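Rab5 protein, putative (Plasmodium falciparum, PDB 3CLV) probably acts as a small Rab-type G protein of the Ras family, with guanosine-5'-diphosphate bound in its P-loop fold. Local coordinates at residues Ala120-Asp125 / Ile150-Asn155. Sequence-based numbering, arbitrary orientation.
With GDP (guanosine-5'-diphosphate), chain D.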
loop_
_atom_site.group_PDB
_atom_site.type_symbol
_atom_site.label_atom_id
_atom_site.label_comp_id
_atom_site.label_asym_id
_atom_site.label_seq_id
_atom_site.Cartn_x
_atom_site.Cartn_y
_atom_site.Cartn_z
ATOM N N ALA A 120 -3.338 -10.771 -6.493
ATOM C CA ALA A 120 -1.975 -10.847 -6.975
ATOM C C ALA A 120 -2.000 -11.472 -8.353
ATOM O O ALA A 120 -2.563 -12.571 -8.552
ATOM C CB ALA A 120 -1.090 -11.652 -6.015
ATOM N N ILE A 121 -1.420 -10.752 -9.309
ATOM C CA ILE A 121 -1.231 -11.238 -10.666
ATOM C C ILE A 121 0.225 -11.654 -10.824
ATOM O O ILE A 121 1.134 -10.801 -10.823
ATOM C CB ILE A 121 -1.572 -10.154 -11.732
ATOM C CG1 ILE A 121 -2.988 -9.609 -11.549
ATOM C CG2 ILE A 121 -1.399 -10.706 -13.170
ATOM C CD1 ILE A 121 -3.259 -8.337 -12.421
ATOM N N VAL A 122 0.453 -12.961 -10.949
ATOM C CA VAL A 122 1.818 -13.489 -11.042
ATOM C C VAL A 122 2.067 -13.951 -12.476
ATOM O O VAL A 122 1.450 -14.921 -12.948
ATOM C CB VAL A 122 2.098 -14.645 -10.038
ATOM C CG1 VAL A 122 3.591 -14.985 -10.049
ATOM C CG2 VAL A 122 1.680 -14.252 -8.626
ATOM N N VAL A 123 2.954 -13.241 -13.164
ATOM C CA VAL A 123 3.130 -13.393 -14.605
ATOM C C VAL A 123 4.436 -14.140 -14.895
ATOM O O VAL A 123 5.436 -13.918 -14.243
ATOM C CB VAL A 123 3.180 -11.983 -15.306
ATOM C CG1 VAL A 123 3.286 -12.120 -16.830
ATOM C CG2 VAL A 123 1.975 -11.154 -14.907
ATOM N N PHE A 124 4.407 -15.033 -15.875
ATOM C CA PHE A 124 5.640 -15.617 -16.401
ATOM C C PHE A 124 5.578 -15.603 -17.930
ATOM O O PHE A 124 4.537 -15.279 -18.525
ATOM C CB PHE A 124 5.900 -17.020 -15.810
ATOM C CG PHE A 124 4.968 -18.099 -16.347
ATOM C CD1 PHE A 124 3.714 -18.303 -15.771
ATOM C CD2 PHE A 124 5.356 -18.903 -17.414
ATOM C CE1 PHE A 124 2.840 -19.271 -16.265
ATOM C CE2 PHE A 124 4.485 -19.884 -17.929
ATOM C CZ PHE A 124 3.227 -20.067 -17.345
ATOM N N ASP A 125 6.713 -15.920 -18.546
ATOM C CA ASP A 125 6.889 -15.904 -19.996
ATOM C C ASP A 125 6.976 -17.375 -20.406
ATOM O O ASP A 125 7.839 -18.118 -19.924
ATOM C CB ASP A 125 8.187 -15.117 -20.308
ATOM C CG ASP A 125 8.619 -15.177 -21.773
ATOM O OD1 ASP A 125 7.975 -15.857 -22.614
ATOM O OD2 ASP A 125 9.662 -14.534 -22.064
ATOM N N ILE A 150 -5.266 -15.047 -6.308
ATOM C CA ILE A 150 -4.062 -15.153 -7.143
ATOM C C ILE A 150 -4.429 -15.678 -8.528
ATOM O O ILE A 150 -5.112 -16.703 -8.657
ATOM C CB ILE A 150 -2.987 -16.069 -6.520
ATOM C CG1 ILE A 150 -2.577 -15.564 -5.126
ATOM C CG2 ILE A 150 -1.769 -16.190 -7.449
ATOM C CD1 ILE A 150 -1.870 -16.641 -4.303
ATOM N N ILE A 151 -3.975 -14.951 -9.544
ATOM C CA ILE A 151 -4.062 -15.387 -10.927
ATOM C C ILE A 151 -2.656 -15.554 -11.516
ATOM O O ILE A 151 -1.823 -14.625 -11.482
ATOM C CB ILE A 151 -5.002 -14.495 -11.777
ATOM C CG1 ILE A 151 -5.176 -15.064 -13.196
ATOM C CG2 ILE A 151 -4.559 -12.990 -11.773
ATOM C CD1 ILE A 151 -6.544 -14.636 -13.811
ATOM N N LEU A 152 -2.394 -16.762 -12.010
ATOM C CA LEU A 152 -1.117 -17.072 -12.623
ATOM C C LEU A 152 -1.296 -16.799 -14.105
ATOM O O LEU A 152 -2.248 -17.290 -14.722
ATOM C CB LEU A 152 -0.722 -18.525 -12.346
ATOM C CG LEU A 152 0.553 -19.045 -13.003
ATOM C CD1 LEU A 152 1.782 -18.332 -12.401
ATOM C CD2 LEU A 152 0.660 -20.563 -12.790
ATOM N N VAL A 153 -0.407 -15.978 -14.666
ATOM C CA VAL A 153 -0.572 -15.529 -16.058
ATOM C C VAL A 153 0.575 -16.057 -16.911
ATOM O O VAL A 153 1.755 -15.787 -16.636
ATOM C CB VAL A 153 -0.683 -13.972 -16.192
ATOM C CG1 VAL A 153 -0.702 -13.520 -17.684
ATOM C CG2 VAL A 153 -1.909 -13.439 -15.461
ATOM N N ALA A 154 0.213 -16.830 -17.938
ATOM C CA ALA A 154 1.169 -17.331 -18.920
ATOM C C ALA A 154 1.199 -16.350 -20.083
ATOM O O ALA A 154 0.365 -16.426 -20.995
ATOM C CB ALA A 154 0.771 -18.733 -19.394
ATOM N N ASN A 155 2.132 -15.398 -20.036
ATOM C CA ASN A 155 2.218 -14.384 -21.080
ATOM C C ASN A 155 3.133 -14.795 -22.260
ATOM O O ASN A 155 3.994 -15.668 -22.121
ATOM C CB ASN A 155 2.633 -13.024 -20.488
ATOM C CG ASN A 155 2.417 -11.857 -21.459
ATOM O OD1 ASN A 155 1.348 -11.707 -22.053
ATOM N ND2 ASN A 155 3.424 -10.987 -21.564
HETATM P PB GDP D . 8.345 -6.421 -17.646
HETATM O O1B GDP D . 7.581 -5.184 -17.304
HETATM O O2B GDP D . 9.804 -6.274 -17.277
HETATM O O3B GDP D . 7.801 -7.655 -16.971
HETATM O O3A GDP D . 8.249 -6.740 -19.234
HETATM P PA GDP D . 8.021 -5.647 -20.414
HETATM O O1A GDP D . 9.063 -4.544 -20.320
HETATM O O2A GDP D . 6.607 -5.168 -20.516
HETATM O "O5'" GDP D . 8.362 -6.539 -21.708
HETATM C "C5'" GDP D . 9.657 -7.112 -21.923
HETATM C "C4'" GDP D . 9.802 -7.409 -23.420
HETATM O "O4'" GDP D . 8.896 -8.444 -23.811
HETATM C "C3'" GDP D . 9.515 -6.230 -24.345
HETATM O "O3'" GDP D . 10.442 -6.370 -25.429
HETATM C "C2'" GDP D . 8.095 -6.473 -24.862
HETATM O "O2'" GDP D . 7.834 -5.921 -26.161
HETATM C "C1'" GDP D . 8.068 -7.994 -24.893
HETATM N N9 GDP D . 6.724 -8.527 -24.652
HETATM C C8 GDP D . 5.919 -8.232 -23.608
HETATM N N7 GDP D . 4.762 -8.914 -23.706
HETATM C C5 GDP D . 4.834 -9.672 -24.824
HETATM C C6 GDP D . 3.954 -10.641 -25.518
HETATM O O6 GDP D . 2.827 -10.916 -25.043
HETATM N N1 GDP D . 4.416 -11.212 -26.663
HETATM C C2 GDP D . 5.639 -10.941 -27.188
HETATM N N2 GDP D . 6.016 -11.569 -28.332
HETATM N N3 GDP D . 6.499 -10.042 -26.613
HETATM C C4 GDP D . 6.143 -9.409 -25.447
#
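Phe124 reaches Ala154 because its CG sits in the crowded position between backbone N and carbonyl carbon (chi1 73°), which swings the ring across the neighbouring strand. One ring face then lies over Ala154 CA in a CH-pi contact, 4.0 Å from CA to the ring centroid, and Phe124 CZ meets Ala154 CB at 3.5 Å. Leu152, its chi2 at 68°, brings CD1 obliquely against Phe124 CD1 at 3.9 Å. Val122 and Phe124 on this face touch helix 129-145, the crossover helix of the right-handed beta-alpha-beta unit that joins the two strands. On the other face, toward helix 191-206, Ile121 CG1 runs alongside Ile151 CG2, while Ile121 CG2 touches Val153 CG2 at 3.6 Å. The parallel strands are joined by five backbone hydrogen bonds, from Ile151 N to Ala120 O at the start to Asn155 N to Phe124 O (2.8 Å) at the end. There Asn155 CB packs on Val123 CG1 (3.8 Å), and the Asn155 amide is held by Val18 O through ND2 and by Thr183 OG1 and Ala185 N through OD1. Asn155 ND2 comes within 3.3 Å of GDP N7. Apolar contacts on both faces thus keep the strand pair buried in the central sheet, and the polar amide at its C-terminal end is turned to the guanine, fixed by Val18 and by the Thr183-Ala185 region.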